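Local coordinates for protein PT26-6P (Thermococcus sp., PDB 2WB7) that is of unknown function but is encoded by a family of euryarchaeal mobile elements and combines immunoglobulin-like domains with a C-terminal helical domain, at residues A[479-484]-A[519-524]. Residues are numbered along the deposited sequence.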
ATOM      1  N   ASN A 479      -4.526  21.628  29.823  1.00 31.50           N
ATOM      2  CA  ASN A 479      -4.116  20.888  28.658  1.00 31.67           C
ATOM      3  C   ASN A 479      -4.439  19.387  28.736  1.00 31.81           C
ATOM      4  O   ASN A 479      -4.928  18.806  27.760  1.00 32.17           O
ATOM      5  CB  ASN A 479      -2.650  21.128  28.356  1.00 31.65           C
ATOM      6  CG  ASN A 479      -2.301  20.725  26.960  1.00 33.62           C
ATOM      7  OD1 ASN A 479      -1.467  19.842  26.742  1.00 37.23           O
ATOM      8  ND2 ASN A 479      -2.976  21.325  25.989  1.00 34.47           N
ATOM      9  N   ALA A 480      -4.174  18.765  29.885  1.00 31.52           N
ATOM     10  CA  ALA A 480      -4.579  17.378  30.089  1.00 31.41           C
ATOM     11  C   ALA A 480      -6.071  17.285  29.875  1.00 31.36           C
ATOM     12  O   ALA A 480      -6.553  16.409  29.169  1.00 32.02           O
ATOM     13  CB  ALA A 480      -4.202  16.875  31.490  1.00 31.16           C
ATOM     14  N   ALA A 481      -6.808  18.196  30.481  1.00 31.22           N
ATOM     15  CA  ALA A 481      -8.249  18.176  30.357  1.00 31.50           C
ATOM     16  C   ALA A 481      -8.714  18.312  28.892  1.00 31.72           C
ATOM     17  O   ALA A 481      -9.668  17.662  28.461  1.00 31.16           O
ATOM     18  CB  ALA A 481      -8.863  19.261  31.234  1.00 31.38           C
ATOM     19  N   LYS A 482      -8.024  19.144  28.126  1.00 31.98           N
ATOM     20  CA  LYS A 482      -8.378  19.338  26.727  1.00 32.61           C
ATOM     21  C   LYS A 482      -8.203  18.068  25.873  1.00 32.95           C
ATOM     22  O   LYS A 482      -9.112  17.667  25.116  1.00 32.97           O
ATOM     23  CB  LYS A 482      -7.529  20.453  26.149  1.00 32.85           C
ATOM     24  CG  LYS A 482      -8.157  21.133  24.967  1.00 33.56           C
ATOM     25  CD  LYS A 482      -7.216  22.170  24.429  1.00 35.82           C
ATOM     26  CE  LYS A 482      -7.782  22.871  23.221  1.00 36.25           C
ATOM     27  NZ  LYS A 482      -6.650  23.606  22.572  1.00 38.14           N
ATOM     28  N   LYS A 483      -7.031  17.443  26.000  1.00 32.91           N
ATOM     29  CA  LYS A 483      -6.726  16.225  25.258  1.00 32.64           C
ATOM     30  C   LYS A 483      -7.591  15.061  25.703  1.00 32.38           C
ATOM     31  O   LYS A 483      -7.951  14.210  24.884  1.00 32.19           O
ATOM     32  CB  LYS A 483      -5.267  15.836  25.417  1.00 32.62           C
ATOM     33  CG  LYS A 483      -4.311  16.987  25.392  1.00 33.90           C
ATOM     34  CD  LYS A 483      -4.319  17.763  24.107  1.00 33.75           C
ATOM     35  CE  LYS A 483      -2.926  18.362  23.885  1.00 36.11           C
ATOM     36  NZ  LYS A 483      -2.959  19.810  23.549  1.00 35.53           N
ATOM     37  N   HIS A 484      -7.899  14.995  26.998  1.00 32.08           N
ATOM     38  CA  HIS A 484      -8.839  13.984  27.478  1.00 31.83           C
ATOM     39  C   HIS A 484     -10.188  14.162  26.793  1.00 31.60           C
ATOM     40  O   HIS A 484     -10.796  13.180  26.382  1.00 31.88           O
ATOM     41  CB  HIS A 484      -9.010  13.993  29.011  1.00 31.96           C
ATOM     42  CG  HIS A 484      -7.928  13.265  29.755  1.00 32.88           C
ATOM     43  ND1 HIS A 484      -7.502  11.999  29.407  1.00 34.26           N
ATOM     44  CD2 HIS A 484      -7.193  13.621  30.836  1.00 32.73           C
ATOM     45  CE1 HIS A 484      -6.545  11.613  30.233  1.00 34.06           C
ATOM     46  NE2 HIS A 484      -6.331  12.585  31.102  1.00 33.99           N
ATOM     47  N   LEU A 519      -1.137  11.474  25.564  1.00 33.56           N
ATOM     48  CA  LEU A 519      -0.551  12.802  25.544  1.00 33.45           C
ATOM     49  C   LEU A 519      -1.034  13.540  26.785  1.00 34.03           C
ATOM     50  O   LEU A 519      -0.240  14.210  27.481  1.00 34.17           O
ATOM     51  CB  LEU A 519      -0.940  13.556  24.278  1.00 33.11           C
ATOM     52  CG  LEU A 519      -0.359  14.965  24.134  1.00 32.05           C
ATOM     53  CD1 LEU A 519       1.113  14.959  24.412  1.00 30.97           C
ATOM     54  CD2 LEU A 519      -0.620  15.501  22.762  1.00 31.90           C
ATOM     55  N   ALA A 520      -2.331  13.409  27.075  1.00 34.01           N
ATOM     56  CA  ALA A 520      -2.891  14.028  28.275  1.00 34.67           C
ATOM     57  C   ALA A 520      -2.085  13.676  29.522  1.00 35.36           C
ATOM     58  O   ALA A 520      -1.706  14.556  30.302  1.00 35.32           O
ATOM     59  CB  ALA A 520      -4.345  13.646  28.464  1.00 34.41           C
ATOM     60  N   LYS A 521      -1.823  12.386  29.708  1.00 36.13           N
ATOM     61  CA  LYS A 521      -1.173  11.918  30.921  1.00 36.92           C
ATOM     62  C   LYS A 521       0.247  12.441  31.067  1.00 37.54           C
ATOM     63  O   LYS A 521       0.814  12.404  32.154  1.00 37.61           O
ATOM     64  CB  LYS A 521      -1.151  10.401  30.968  1.00 36.85           C
ATOM     65  CG  LYS A 521      -2.504   9.761  30.847  1.00 37.13           C
ATOM     66  CD  LYS A 521      -2.381   8.265  30.965  1.00 38.36           C
ATOM     67  CE  LYS A 521      -3.717   7.590  30.742  1.00 40.79           C
ATOM     68  NZ  LYS A 521      -4.698   7.953  31.810  1.00 42.32           N
ATOM     69  N   GLU A 522       0.835  12.924  29.986  1.00 38.11           N
ATOM     70  CA  GLU A 522       2.178  13.464  30.113  1.00 39.24           C
ATOM     71  C   GLU A 522       2.168  14.749  30.908  1.00 39.28           C
ATOM     72  O   GLU A 522       3.188  15.162  31.450  1.00 40.06           O
ATOM     73  CB  GLU A 522       2.805  13.694  28.753  1.00 39.46           C
ATOM     74  CG  GLU A 522       3.274  12.427  28.101  1.00 41.99           C
ATOM     75  CD  GLU A 522       3.620  12.669  26.664  1.00 46.94           C
ATOM     76  OE1 GLU A 522       3.677  13.855  26.265  1.00 48.19           O
ATOM     77  OE2 GLU A 522       3.830  11.685  25.923  1.00 50.11           O
ATOM     78  N   TYR A 523       1.002  15.373  30.991  1.00 39.24           N
ATOM     79  CA  TYR A 523       0.848  16.626  31.707  1.00 38.93           C
ATOM     80  C   TYR A 523       0.388  16.459  33.160  1.00 39.17           C
ATOM     81  O   TYR A 523       0.519  17.379  33.961  1.00 39.49           O
ATOM     82  CB  TYR A 523      -0.100  17.522  30.925  1.00 38.61           C
ATOM     83  CG  TYR A 523       0.507  17.887  29.615  1.00 37.51           C
ATOM     84  CD1 TYR A 523       1.420  18.932  29.527  1.00 35.71           C
ATOM     85  CD2 TYR A 523       0.223  17.157  28.469  1.00 36.57           C
ATOM     86  CE1 TYR A 523       2.003  19.266  28.339  1.00 32.92           C
ATOM     87  CE2 TYR A 523       0.810  17.490  27.274  1.00 34.84           C
ATOM     88  CZ  TYR A 523       1.694  18.543  27.223  1.00 33.35           C
ATOM     89  OH  TYR A 523       2.281  18.865  26.040  1.00 34.07           O
ATOM     90  N   GLU A 524      -0.145  15.290  33.501  1.00 39.49           N
ATOM     91  CA  GLU A 524      -0.604  15.045  34.858  1.00 40.08           C
ATOM     92  C   GLU A 524       0.519  14.538  35.744  1.00 40.84           C
ATOM     93  O   GLU A 524       1.374  13.789  35.290  1.00 41.02           O
ATOM     94  CB  GLU A 524      -1.742  14.052  34.838  1.00 39.89           C
ATOM     95  CG  GLU A 524      -2.905  14.529  34.028  1.00 39.83           C
ATOM     96  CD  GLU A 524      -3.843  13.400  33.669  1.00 39.12           C
ATOM     97  OE1 GLU A 524      -3.466  12.229  33.902  1.00 39.16           O
ATOM     98  OE2 GLU A 524      -4.945  13.687  33.147  1.00 38.27           O
TER
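N479 opens the interface by packing its side-chain amide over one face of the Y523 ring, whose hydroxyl makes a weak hydrogen bond with D9. One residue on, A480 is the point of closest backbone approach: its CA lies 4.2 Å from the CA of A520, and the short alanine side chains, with A480 CB 4.4 Å from A520 CB, let the helix axes come within 7.9 Å. A480 CB also rests 4.2 Å from Y523 CB. K483 lays its aliphatic part along the other helix, CE 3.8 Å from L519 CD2, while its ammonium forms salt bridges with D7 and D9 of the N-terminal segment. H484 then sits with one ring face on A520 CB, a CH-pi contact 3.5 Å from the ring centroid; H484 NE2 donates a hydrogen bond to E524 OE2 (2.7 Å), and ND1 is hydrogen-bonded to E454 on helix 442-465. Alanine-mediated close packing of nearly antiparallel helices, here at 164°, joins sequence neighbours 471-499 and 503-523 as the final hairpin of the C-terminal helical domain.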